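Cyanuric acid amidohydrolase (PDB 4NQ3) hydrolytically opens the s-triazine ring of cyanuric acid to give carboxybiuret, which decarboxylates to biuret, in atrazine degradation. Local coordinates at residues 157-165 / 177-188. Sequence-based numbering, arbitrary orientation.
Sequences CPLLTAMRV and TSDTLKSMGLSR. With BR8 (barbituric acid), chain J; BR8 (barbituric acid), chain C; SO4 (sulfate ion), chain H.
Two serines one helical turn apart, Ser183 and Ser187, bond helix 180-199 to the backbone of the connection running from strand 150-157 to helix 162-170. Ser183 OG accepts from Leu160 N at 2.9 Å, a nearly straight bond (164° at the hydrogen), and donates to Thr180 O three residues back, 2.6 Å from OG. A chi1 of 75° sets that hydroxyl between its backbone N and carbonyl carbon, where it serves both partners. Ser187 OG, swung anti to its backbone N (chi1 180°), donates to Pro158 O over 2.9 Å, approaching from above the carbonyl plane; Gln127 from helix 125-141 also bonds this hydroxyl, and Ser227 OG reaches the same carbonyl.

Van der Waals contacts fill in beside these bonds. Leu159 and Met184, a selenomethionine, lie alongside each other, with CD2 of Leu159 3.7 Å from CG of Met184. Methyls CG2 of Val165 and CD1 of Leu160 pack against the carbonyl oxygen of Thr177, and CG2 of Thr180 packs on Thr161 CA at 3.5 Å.

The two arginines act beyond the interface itself. Arg164 braces its own segment, NH1 donating to Leu159 O at 3.0 Å, while its NE and NH2 make weak bonds to O3 of a sulfate, probably from crystallisation; NH2 also reaches Ile229 O. An alanine in place of Arg164 would remove the guanidinium and is likely to leave Leu159 O without this donor, the connection then being freer to shift. Arg188 NH1 bonds O8 of the barbituric acid (chain C) in the substrate site at 3.0 Å; O8 lies at the guanidinium edge, with Met184 O over one face and Glu337 salt-bridged to NE.

Hydroxyl-to-backbone bonds thus join the strand-to-helix connection of predicted repeating unit B to the helix bearing Arg188, and substrate-binding Ser227, sharing the Pro158 carbonyl with Ser187, links that connection to the active site.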
loop_
_atom_site.group_PDB
_atom_site.type_symbol
_atom_site.label_atom_id
_atom_site.label_comp_id
_atom_site.label_asym_id
_atom_site.label_seq_id
_atom_site.Cartn_x
_atom_site.Cartn_y
_atom_site.Cartn_z
ATOM N N CYS A 157 17.628 -6.810 -15.459
ATOM C CA CYS A 157 18.730 -5.956 -15.010
ATOM C C CYS A 157 18.654 -5.682 -13.517
ATOM O O CYS A 157 17.601 -5.832 -12.911
ATOM C CB CYS A 157 18.719 -4.628 -15.759
ATOM S SG CYS A 157 17.102 -3.802 -15.617
ATOM N N PRO A 158 19.761 -5.217 -12.931
ATOM C CA PRO A 158 19.842 -5.033 -11.483
ATOM C C PRO A 158 19.197 -3.740 -11.037
ATOM O O PRO A 158 18.557 -3.092 -11.868
ATOM C CB PRO A 158 21.354 -5.024 -11.221
ATOM C CG PRO A 158 21.937 -4.526 -12.462
ATOM C CD PRO A 158 21.076 -5.056 -13.574
ATOM N N LEU A 159 19.312 -3.412 -9.747
ATOM C CA LEU A 159 18.826 -2.140 -9.214
ATOM C C LEU A 159 19.673 -1.766 -8.014
ATOM O O LEU A 159 20.553 -2.525 -7.618
ATOM C CB LEU A 159 17.348 -2.231 -8.828
ATOM C CG LEU A 159 16.951 -3.313 -7.805
ATOM C CD1 LEU A 159 17.376 -2.936 -6.390
ATOM C CD2 LEU A 159 15.477 -3.585 -7.856
ATOM N N LEU A 160 19.388 -0.619 -7.414
ATOM C CA LEU A 160 20.116 -0.187 -6.224
ATOM C C LEU A 160 19.245 -0.180 -4.959
ATOM O O LEU A 160 18.075 0.227 -4.973
ATOM C CB LEU A 160 20.699 1.211 -6.436
ATOM C CG LEU A 160 21.678 1.357 -7.597
ATOM C CD1 LEU A 160 22.201 2.773 -7.661
ATOM C CD2 LEU A 160 22.831 0.384 -7.426
ATOM N N THR A 161 19.822 -0.655 -3.865
ATOM C CA THR A 161 19.214 -0.500 -2.556
ATOM C C THR A 161 20.035 0.505 -1.763
ATOM O O THR A 161 21.152 0.849 -2.157
ATOM C CB THR A 161 19.165 -1.808 -1.786
ATOM O OG1 THR A 161 20.512 -2.226 -1.529
ATOM C CG2 THR A 161 18.411 -2.883 -2.584
ATOM N N ALA A 162 19.496 0.962 -0.636
ATOM C CA ALA A 162 20.228 1.888 0.216
ATOM C C ALA A 162 21.623 1.330 0.524
ATOM O O ALA A 162 22.627 2.044 0.389
ATOM C CB ALA A 162 19.447 2.160 1.500
HETATM N N MSE A 163 21.679 0.047 0.899
HETATM C CA MSE A 163 22.936 -0.591 1.286
HETATM C C MSE A 163 23.962 -0.513 0.141
HETATM O O MSE A 163 25.134 -0.200 0.356
HETATM C CB MSE A 163 22.698 -2.043 1.699
HETATM C CG MSE A 163 23.868 -2.716 2.421
HETATM SE SE MSE A 163 23.249 -4.288 3.391
HETATM C CE MSE A 163 24.619 -4.489 4.774
ATOM N N ARG A 164 23.501 -0.761 -1.077
ATOM C CA ARG A 164 24.377 -0.792 -2.234
ATOM C C ARG A 164 24.930 0.604 -2.574
ATOM O O ARG A 164 26.082 0.753 -2.994
ATOM C CB ARG A 164 23.614 -1.376 -3.419
ATOM C CG ARG A 164 23.344 -2.836 -3.280
ATOM C CD ARG A 164 22.649 -3.398 -4.487
ATOM N NE ARG A 164 22.047 -4.682 -4.150
ATOM C CZ ARG A 164 21.344 -5.446 -4.982
ATOM N NH1 ARG A 164 21.122 -5.085 -6.241
ATOM N NH2 ARG A 164 20.837 -6.574 -4.536
ATOM N N VAL A 165 24.097 1.621 -2.411
ATOM C CA VAL A 165 24.530 2.989 -2.643
ATOM C C VAL A 165 25.622 3.377 -1.645
ATOM O O VAL A 165 26.617 4.009 -2.006
ATOM C CB VAL A 165 23.370 3.975 -2.535
ATOM C CG1 VAL A 165 23.898 5.386 -2.338
ATOM C CG2 VAL A 165 22.462 3.865 -3.763
ATOM N N THR A 177 21.891 7.565 -8.836
ATOM C CA THR A 177 20.763 7.949 -8.008
ATOM C C THR A 177 20.920 7.380 -6.623
ATOM O O THR A 177 21.742 6.487 -6.404
ATOM C CB THR A 177 19.422 7.456 -8.586
ATOM O OG1 THR A 177 18.346 8.102 -7.895
ATOM C CG2 THR A 177 19.276 5.959 -8.371
ATOM N N SER A 178 20.124 7.887 -5.689
ATOM C CA SER A 178 20.031 7.263 -4.379
ATOM C C SER A 178 18.593 6.813 -4.121
ATOM O O SER A 178 18.341 6.104 -3.152
ATOM C CB SER A 178 20.494 8.221 -3.283
ATOM O OG SER A 178 21.748 8.804 -3.603
ATOM N N ASP A 179 17.664 7.202 -5.000
ATOM C CA ASP A 179 16.279 6.733 -4.928
ATOM C C ASP A 179 16.250 5.315 -5.517
ATOM O O ASP A 179 16.574 5.101 -6.698
ATOM C CB ASP A 179 15.317 7.697 -5.674
ATOM C CG ASP A 179 13.808 7.305 -5.546
ATOM O OD1 ASP A 179 13.493 6.100 -5.442
ATOM O OD2 ASP A 179 12.925 8.205 -5.575
ATOM N N THR A 180 15.874 4.343 -4.690
ATOM C CA THR A 180 15.982 2.958 -5.116
ATOM C C THR A 180 14.935 2.667 -6.197
ATOM O O THR A 180 15.218 1.968 -7.154
ATOM C CB THR A 180 15.855 1.964 -3.917
ATOM O OG1 THR A 180 14.584 2.103 -3.277
ATOM C CG2 THR A 180 16.960 2.206 -2.889
ATOM N N LEU A 181 13.747 3.234 -6.090
ATOM C CA LEU A 181 12.738 2.968 -7.107
ATOM C C LEU A 181 13.163 3.645 -8.409
ATOM O O LEU A 181 12.911 3.127 -9.493
ATOM C CB LEU A 181 11.347 3.449 -6.654
ATOM C CG LEU A 181 10.172 3.454 -7.643
ATOM C CD1 LEU A 181 9.953 2.101 -8.187
ATOM C CD2 LEU A 181 8.888 3.911 -7.007
ATOM N N LYS A 182 13.828 4.798 -8.305
ATOM C CA LYS A 182 14.334 5.478 -9.492
ATOM C C LYS A 182 15.428 4.629 -10.162
ATOM O O LYS A 182 15.516 4.551 -11.390
ATOM C CB LYS A 182 14.831 6.870 -9.120
ATOM C CG LYS A 182 15.547 7.636 -10.217
ATOM C CD LYS A 182 14.614 8.131 -11.316
ATOM C CE LYS A 182 15.300 9.201 -12.192
ATOM N NZ LYS A 182 14.484 9.629 -13.388
ATOM N N SER A 183 16.245 3.962 -9.350
ATOM C CA SER A 183 17.323 3.158 -9.910
ATOM C C SER A 183 16.777 2.064 -10.841
ATOM O O SER A 183 17.457 1.665 -11.803
ATOM C CB SER A 183 18.181 2.530 -8.810
ATOM O OG SER A 183 17.520 1.451 -8.190
HETATM N N MSE A 184 15.557 1.593 -10.578
HETATM C CA MSE A 184 14.949 0.567 -11.435
HETATM C C MSE A 184 14.650 1.158 -12.805
HETATM O O MSE A 184 14.827 0.494 -13.841
HETATM C CB MSE A 184 13.670 0.004 -10.822
HETATM C CG MSE A 184 13.881 -0.718 -9.530
HETATM SE SE MSE A 184 12.283 -1.724 -9.078
HETATM C CE MSE A 184 11.375 -0.457 -7.947
ATOM N N GLY A 185 14.185 2.406 -12.814
ATOM C CA GLY A 185 13.908 3.052 -14.078
ATOM C C GLY A 185 15.200 3.287 -14.861
ATOM O O GLY A 185 15.249 3.015 -16.068
ATOM N N LEU A 186 16.246 3.768 -14.177
ATOM C CA LEU A 186 17.523 4.050 -14.827
ATOM C C LEU A 186 18.090 2.750 -15.393
ATOM O O LEU A 186 18.596 2.694 -16.522
ATOM C CB LEU A 186 18.522 4.695 -13.845
ATOM C CG LEU A 186 18.148 6.142 -13.496
ATOM C CD1 LEU A 186 18.978 6.755 -12.419
ATOM C CD2 LEU A 186 18.232 6.928 -14.729
ATOM N N SER A 187 18.009 1.691 -14.598
ATOM C CA SER A 187 18.567 0.435 -15.047
ATOM C C SER A 187 17.793 -0.101 -16.262
ATOM O O SER A 187 18.411 -0.586 -17.223
ATOM C CB SER A 187 18.592 -0.587 -13.921
ATOM O OG SER A 187 19.148 -1.790 -14.427
ATOM N N ARG A 188 16.459 -0.023 -16.225
ATOM C CA ARG A 188 15.671 -0.450 -17.375
ATOM C C ARG A 188 16.028 0.417 -18.580
ATOM O O ARG A 188 16.215 -0.088 -19.691
ATOM C CB ARG A 188 14.157 -0.361 -17.103
ATOM C CG ARG A 188 13.557 -1.404 -16.165
ATOM C CD ARG A 188 12.032 -1.277 -16.083
ATOM N NE ARG A 188 11.669 0.032 -15.561
ATOM C CZ ARG A 188 11.221 0.250 -14.325
ATOM N NH1 ARG A 188 11.055 -0.767 -13.489
ATOM N NH2 ARG A 188 10.924 1.482 -13.924
HETATM N N1 BR8 J . 16.691 11.557 -7.944
HETATM C C2 BR8 J . 16.800 11.802 -6.596
HETATM O O2 BR8 J . 15.794 12.086 -5.964
HETATM N N3 BR8 J . 18.021 11.727 -5.961
HETATM C C4 BR8 J . 19.195 11.388 -6.662
HETATM O O4 BR8 J . 20.217 11.344 -6.033
HETATM C C5 BR8 J . 19.259 11.101 -8.176
HETATM C C6 BR8 J . 17.818 11.212 -8.732
HETATM O O8 BR8 J . 17.630 11.011 -9.917
HETATM N N1 BR8 C . 10.592 -5.474 -12.306
HETATM C C2 BR8 C . 9.606 -6.347 -12.001
HETATM O O2 BR8 C . 9.815 -7.164 -11.125
HETATM N N3 BR8 C . 8.409 -6.299 -12.657
HETATM C C4 BR8 C . 8.149 -5.341 -13.670
HETATM O O4 BR8 C . 7.058 -5.324 -14.231
HETATM C C5 BR8 C . 9.193 -4.325 -14.138
HETATM C C6 BR8 C . 10.451 -4.510 -13.301
HETATM O O8 BR8 C . 11.397 -3.780 -13.493
HETATM S S SO4 H . 21.064 -5.780 -0.463
HETATM O O1 SO4 H . 21.002 -7.242 -0.346
HETATM O O2 SO4 H . 20.413 -5.091 0.665
HETATM O O3 SO4 H . 20.374 -5.469 -1.708
HETATM O O4 SO4 H . 22.458 -5.322 -0.558
#